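Local coordinates for vacuolar protein sorting protein 36 (Saccharomyces cerevisiae, PDB 2CAY) that probably binds membrane lipids through its PH-type GLUE domain, linking the ESCRT-II complex to membranes and to the ESCRT-one complex in multivesicular body sorting, at residues L77-N86 against R97-P105. Numbering follows the deposited sequence.
With SO4 (sulfate ion), chain C.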
ATOM      1  N   LEU A  77     -17.459  15.019  11.678  1.00 15.59           N
ATOM      2  CA  LEU A  77     -16.143  15.550  11.417  1.00 17.00           C
ATOM      3  C   LEU A  77     -16.261  16.680  10.387  1.00 15.53           C
ATOM      4  O   LEU A  77     -16.922  16.497   9.356  1.00 15.70           O
ATOM      5  CB  LEU A  77     -15.305  14.370  10.824  1.00 16.83           C
ATOM      6  CG  LEU A  77     -13.811  14.139  11.036  1.00 21.83           C
ATOM      7  CD1 LEU A  77     -13.459  13.974  12.516  1.00 24.22           C
ATOM      8  CD2 LEU A  77     -13.400  12.898  10.318  1.00 18.80           C
ATOM      9  N   GLU A  78     -15.615  17.824  10.588  1.00 15.11           N
ATOM     10  CA  GLU A  78     -15.661  18.878   9.556  1.00 16.45           C
ATOM     11  C   GLU A  78     -14.702  18.586   8.404  1.00 16.56           C
ATOM     12  O   GLU A  78     -13.522  18.376   8.635  1.00 16.90           O
ATOM     13  CB  GLU A  78     -15.303  20.267  10.101  1.00 16.99           C
ATOM     14  CG  GLU A  78     -16.042  20.716  11.369  1.00 20.63           C
ATOM     15  CD  GLU A  78     -17.484  21.120  11.127  1.00 25.59           C
ATOM     16  OE1 GLU A  78     -17.888  21.415   9.976  1.00 25.19           O
ATOM     17  OE2 GLU A  78     -18.223  21.139  12.121  1.00 29.61           O
ATOM     18  N   LEU A  79     -15.200  18.603   7.165  1.00 15.98           N
ATOM     19  CA  LEU A  79     -14.311  18.515   5.996  1.00 16.46           C
ATOM     20  C   LEU A  79     -13.232  19.607   5.995  1.00 17.24           C
ATOM     21  O   LEU A  79     -12.115  19.389   5.532  1.00 16.44           O
ATOM     22  CB  LEU A  79     -15.107  18.560   4.690  1.00 16.07           C
ATOM     23  CG  LEU A  79     -16.056  17.400   4.398  1.00 16.84           C
ATOM     24  CD1 LEU A  79     -16.902  17.743   3.127  1.00 16.43           C
ATOM     25  CD2 LEU A  79     -15.288  16.056   4.243  1.00 16.32           C
ATOM     26  N   ASP A  80     -13.576  20.783   6.505  1.00 17.87           N
ATOM     27  CA  ASP A  80     -12.617  21.883   6.641  1.00 20.43           C
ATOM     28  C   ASP A  80     -11.414  21.566   7.564  1.00 19.30           C
ATOM     29  O   ASP A  80     -10.430  22.270   7.525  1.00 20.97           O
ATOM     30  CB  ASP A  80     -13.312  23.149   7.143  1.00 21.72           C
ATOM     31  CG  ASP A  80     -12.419  24.388   6.994  1.00 29.44           C
ATOM     32  OD1 ASP A  80     -12.128  24.803   5.829  1.00 33.56           O
ATOM     33  OD2 ASP A  80     -11.990  24.928   8.048  1.00 36.36           O
ATOM     34  N   ASP A  81     -11.494  20.524   8.378  1.00 17.86           N
ATOM     35  CA  ASP A  81     -10.364  20.121   9.248  1.00 17.01           C
ATOM     36  C   ASP A  81      -9.417  19.076   8.588  1.00 16.21           C
ATOM     37  O   ASP A  81      -8.397  18.655   9.190  1.00 15.01           O
ATOM     38  CB  ASP A  81     -10.901  19.609  10.577  1.00 17.82           C
ATOM     39  CG  ASP A  81     -11.527  20.736  11.440  1.00 22.32           C
ATOM     40  OD1 ASP A  81     -11.280  21.934  11.139  1.00 26.84           O
ATOM     41  OD2 ASP A  81     -12.265  20.408  12.400  1.00 24.59           O
ATOM     42  N   LEU A  82      -9.742  18.679   7.357  1.00 14.49           N
ATOM     43  CA  LEU A  82      -9.002  17.636   6.649  1.00 13.90           C
ATOM     44  C   LEU A  82      -8.072  18.184   5.579  1.00 14.48           C
ATOM     45  O   LEU A  82      -8.363  19.187   4.924  1.00 14.47           O
ATOM     46  CB  LEU A  82      -9.970  16.628   5.989  1.00 14.25           C
ATOM     47  CG  LEU A  82     -10.962  15.854   6.859  1.00 13.11           C
ATOM     48  CD1 LEU A  82     -11.698  14.795   5.988  1.00 13.92           C
ATOM     49  CD2 LEU A  82     -10.304  15.177   8.096  1.00 14.13           C
ATOM     50  N   ALA A  83      -6.944  17.496   5.394  1.00 14.37           N
ATOM     51  CA  ALA A  83      -5.999  17.798   4.340  1.00 14.17           C
ATOM     52  C   ALA A  83      -5.986  16.777   3.207  1.00 13.87           C
ATOM     53  O   ALA A  83      -5.829  17.160   2.018  1.00 12.37           O
ATOM     54  CB  ALA A  83      -4.560  18.021   4.921  1.00 14.70           C
ATOM     55  N   TYR A  84      -6.143  15.485   3.539  1.00 13.20           N
ATOM     56  CA  TYR A  84      -6.195  14.428   2.516  1.00 12.76           C
ATOM     57  C   TYR A  84      -7.120  13.313   2.953  1.00 13.59           C
ATOM     58  O   TYR A  84      -7.359  13.117   4.133  1.00 13.20           O
ATOM     59  CB  TYR A  84      -4.810  13.760   2.281  1.00 11.79           C
ATOM     60  CG  TYR A  84      -3.638  14.679   2.036  1.00 10.37           C
ATOM     61  CD1 TYR A  84      -3.188  14.910   0.730  1.00  9.60           C
ATOM     62  CD2 TYR A  84      -2.963  15.302   3.098  1.00  9.95           C
ATOM     63  CE1 TYR A  84      -2.097  15.764   0.464  1.00 11.32           C
ATOM     64  CE2 TYR A  84      -1.867  16.168   2.853  1.00 11.51           C
ATOM     65  CZ  TYR A  84      -1.434  16.375   1.532  1.00 10.35           C
ATOM     66  OH  TYR A  84      -0.358  17.185   1.282  1.00 10.74           O
ATOM     67  N   VAL A  85      -7.611  12.554   1.975  1.00 15.43           N
ATOM     68  CA  VAL A  85      -8.227  11.268   2.235  1.00 16.44           C
ATOM     69  C   VAL A  85      -7.536  10.263   1.308  1.00 17.49           C
ATOM     70  O   VAL A  85      -7.132  10.616   0.189  1.00 17.63           O
ATOM     71  CB  VAL A  85      -9.788  11.279   2.088  1.00 16.96           C
ATOM     72  CG1 VAL A  85     -10.395  12.424   2.844  1.00 17.14           C
ATOM     73  CG2 VAL A  85     -10.194  11.377   0.631  1.00 17.60           C
ATOM     74  N   ASN A  86      -7.363   9.035   1.783  1.00 17.33           N
ATOM     75  CA  ASN A  86      -6.698   7.973   1.023  1.00 18.64           C
ATOM     76  C   ASN A  86      -7.458   6.663   1.186  1.00 17.24           C
ATOM     77  O   ASN A  86      -7.682   6.224   2.292  1.00 15.95           O
ATOM     78  CB  ASN A  86      -5.241   7.771   1.486  1.00 19.44           C
ATOM     79  CG  ASN A  86      -4.591   6.493   0.901  1.00 26.10           C
ATOM     80  OD1 ASN A  86      -4.422   6.329  -0.334  1.00 33.22           O
ATOM     81  ND2 ASN A  86      -4.225   5.569   1.794  1.00 33.52           N
ATOM     82  N   ARG A  97     -10.646   0.491   3.714  1.00 12.37           N
ATOM     83  CA  ARG A  97     -10.589   1.605   4.674  1.00 12.74           C
ATOM     84  C   ARG A  97     -10.476   2.903   3.912  1.00 13.33           C
ATOM     85  O   ARG A  97      -9.757   3.005   2.886  1.00 13.09           O
ATOM     86  CB  ARG A  97      -9.344   1.489   5.558  1.00 13.23           C
ATOM     87  CG  ARG A  97      -9.143   0.145   6.271  1.00 11.55           C
ATOM     88  CD  ARG A  97      -9.965   0.047   7.517  1.00 12.80           C
ATOM     89  NE  ARG A  97      -9.688  -1.222   8.239  1.00 13.32           N
ATOM     90  CZ  ARG A  97      -8.760  -1.408   9.177  1.00 14.03           C
ATOM     91  NH1 ARG A  97      -7.954  -0.420   9.555  1.00 13.53           N
ATOM     92  NH2 ARG A  97      -8.609  -2.638   9.720  1.00 14.00           N
ATOM     93  N   LEU A  98     -11.157   3.920   4.418  1.00 12.26           N
ATOM     94  CA  LEU A  98     -10.866   5.283   3.982  1.00 12.42           C
ATOM     95  C   LEU A  98     -10.136   6.030   5.120  1.00 12.31           C
ATOM     96  O   LEU A  98     -10.673   6.170   6.211  1.00 11.14           O
ATOM     97  CB  LEU A  98     -12.130   6.015   3.519  1.00 12.35           C
ATOM     98  CG  LEU A  98     -11.903   7.456   2.998  1.00 11.93           C
ATOM     99  CD1 LEU A  98     -11.108   7.437   1.675  1.00 11.30           C
ATOM    100  CD2 LEU A  98     -13.227   8.205   2.809  1.00 13.87           C
ATOM    101  N   ILE A  99      -8.908   6.461   4.850  1.00 12.40           N
ATOM    102  CA  ILE A  99      -8.025   7.113   5.858  1.00 12.57           C
ATOM    103  C   ILE A  99      -8.142   8.630   5.726  1.00 12.65           C
ATOM    104  O   ILE A  99      -7.973   9.173   4.631  1.00 13.14           O
ATOM    105  CB  ILE A  99      -6.524   6.723   5.625  1.00 13.81           C
ATOM    106  CG1 ILE A  99      -6.342   5.229   5.347  1.00 15.16           C
ATOM    107  CG2 ILE A  99      -5.582   7.280   6.732  1.00 13.04           C
ATOM    108  CD1 ILE A  99      -7.072   4.353   6.246  1.00 16.22           C
ATOM    109  N   LEU A 100      -8.494   9.289   6.821  1.00 12.79           N
ATOM    110  CA  LEU A 100      -8.631  10.762   6.846  1.00 13.69           C
ATOM    111  C   LEU A 100      -7.433  11.384   7.564  1.00 13.60           C
ATOM    112  O   LEU A 100      -7.197  11.086   8.748  1.00 14.31           O
ATOM    113  CB  LEU A 100      -9.931  11.157   7.569  1.00 13.38           C
ATOM    114  CG  LEU A 100     -11.166  10.356   7.139  1.00 14.97           C
ATOM    115  CD1 LEU A 100     -12.422  10.806   7.951  1.00 15.01           C
ATOM    116  CD2 LEU A 100     -11.392  10.503   5.650  1.00 13.90           C
ATOM    117  N   PHE A 101      -6.738  12.280   6.853  1.00 12.80           N
ATOM    118  CA  PHE A 101      -5.605  13.053   7.389  1.00 13.25           C
ATOM    119  C   PHE A 101      -6.032  14.467   7.756  1.00 13.89           C
ATOM    120  O   PHE A 101      -6.641  15.164   6.917  1.00 12.75           O
ATOM    121  CB  PHE A 101      -4.510  13.136   6.336  1.00 13.74           C
ATOM    122  CG  PHE A 101      -3.687  11.897   6.213  1.00 14.73           C
ATOM    123  CD1 PHE A 101      -3.740  10.903   7.184  1.00 17.12           C
ATOM    124  CD2 PHE A 101      -2.742  11.795   5.202  1.00 19.44           C
ATOM    125  CE1 PHE A 101      -2.939   9.795   7.089  1.00 16.84           C
ATOM    126  CE2 PHE A 101      -1.925  10.674   5.111  1.00 20.13           C
ATOM    127  CZ  PHE A 101      -2.040   9.680   6.061  1.00 19.54           C
ATOM    128  N   PHE A 102      -5.733  14.872   8.999  1.00 14.08           N
ATOM    129  CA  PHE A 102      -6.076  16.216   9.501  1.00 15.64           C
ATOM    130  C   PHE A 102      -5.051  17.259   9.089  1.00 15.06           C
ATOM    131  O   PHE A 102      -3.887  16.942   8.885  1.00 14.43           O
ATOM    132  CB  PHE A 102      -6.167  16.238  11.025  1.00 16.03           C
ATOM    133  CG  PHE A 102      -7.235  15.354  11.585  1.00 18.67           C
ATOM    134  CD1 PHE A 102      -8.574  15.624  11.327  1.00 21.55           C
ATOM    135  CD2 PHE A 102      -6.896  14.273  12.383  1.00 18.98           C
ATOM    136  CE1 PHE A 102      -9.580  14.802  11.839  1.00 24.33           C
ATOM    137  CE2 PHE A 102      -7.886  13.435  12.915  1.00 24.42           C
ATOM    138  CZ  PHE A 102      -9.225  13.695  12.633  1.00 21.86           C
ATOM    139  N   LYS A 103      -5.483  18.510   9.013  1.00 15.83           N
ATOM    140  CA  LYS A 103      -4.576  19.622   8.759  1.00 17.65           C
ATOM    141  C   LYS A 103      -3.630  19.826   9.958  1.00 18.96           C
ATOM    142  O   LYS A 103      -2.472  20.181   9.784  1.00 19.66           O
ATOM    143  CB  LYS A 103      -5.367  20.917   8.530  1.00 17.66           C
ATOM    144  CG  LYS A 103      -6.100  20.976   7.213  1.00 19.21           C
ATOM    145  CD  LYS A 103      -6.659  22.377   7.048  1.00 25.27           C
ATOM    146  CE  LYS A 103      -7.322  22.553   5.716  1.00 27.85           C
ATOM    147  NZ  LYS A 103      -8.060  23.847   5.757  1.00 32.08           N
ATOM    148  N   ASP A 104      -4.127  19.588  11.161  1.00 19.43           N
ATOM    149  CA  ASP A 104      -3.413  20.032  12.372  1.00 21.06           C
ATOM    150  C   ASP A 104      -3.438  18.924  13.445  1.00 20.42           C
ATOM    151  O   ASP A 104      -4.074  19.086  14.496  1.00 21.08           O
ATOM    152  CB  ASP A 104      -4.069  21.351  12.848  1.00 21.92           C
ATOM    153  CG  ASP A 104      -3.317  22.037  13.977  1.00 26.65           C
ATOM    154  OD1 ASP A 104      -2.068  21.984  14.009  1.00 28.04           O
ATOM    155  OD2 ASP A 104      -4.008  22.658  14.830  1.00 31.64           O
ATOM    156  N   PRO A 105      -2.784  17.761  13.165  1.00 19.22           N
ATOM    157  CA  PRO A 105      -2.786  16.679  14.141  1.00 18.91           C
ATOM    158  C   PRO A 105      -1.876  17.018  15.337  1.00 20.72           C
ATOM    159  O   PRO A 105      -0.891  17.727  15.161  1.00 19.85           O
ATOM    160  CB  PRO A 105      -2.189  15.501  13.359  1.00 18.91           C
ATOM    161  CG  PRO A 105      -1.318  16.116  12.350  1.00 16.70           C
ATOM    162  CD  PRO A 105      -2.042  17.381  11.946  1.00 18.77           C
TER
HETATM  163  S   SO4 C1283     -11.877  -4.318   9.731  1.00 18.13           S
HETATM  164  O1  SO4 C1283     -12.148  -3.060  10.402  1.00 17.01           O
HETATM  165  O2  SO4 C1283     -13.122  -4.942   9.280  1.00 15.29           O
HETATM  166  O3  SO4 C1283     -11.245  -5.204  10.724  1.00 21.40           O
HETATM  167  O4  SO4 C1283     -11.062  -4.160   8.556  1.00 15.98           O
HETATM  168  O   HOH W   1      -9.992  23.755   4.191  1.00 35.65           O
HETATM  169  O   HOH W   2      -7.187  19.549  11.484  1.00 21.73           O
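Ile99 and Asn86 form a hydrogen-bonded antiparallel pair: Ile99 N gives to Asn86 O at 2.8 Å, and Asn86 N returns a bond to Ile99 O in the carbonyl plane. Two residues on, Phe101 N meets Tyr84 O at 2.9 Å, but the return is split. Phe101 O accepts Ala83 N at 2.8 Å and, weakly, Tyr84 N at 3.4 Å, with Leu82 CA also close. Two residues facing one make a classic beta bulge, where strand 82-88 leaves the 3-10 turn 79-81 joining the two sheets of this PH-type fold. At the turn, Asp81 O takes Lys103 N at 2.9 Å, the donor tilted 32° from the carbonyl plane, and a water that bridges to Asp104 N. Lys103, extended beyond CG, runs alongside the backbone carbonyls of Leu82 and Asp80; its NZ reaches Asp80 O weakly, and Lys103 NZ and Asp80 OD1 stand 4.2 Å apart, beyond a salt bridge. A leucine in place of Lys103 would probably lose the weak bond to Asp80 O and leave the Asp80 carboxylate without this positive charge nearby. On the face that carries Val85 and Leu100, these two lie side by side, Leu100 CD2 to Val85 CG1 3.5 Å; nearer the bulge, Leu82 CD2 meets Phe102 CD1 obliquely. The Tyr84 hydroxyl is satisfied by Glu110 O and Phe102 N, both of the second subunit. At the far end, the edge of the Arg97 guanidinium gives NE and NH2 to sulfate O4; NH1 goes to Gln113, and Tyr41, Ser95, Ser115 and Arg117 also bind the anion.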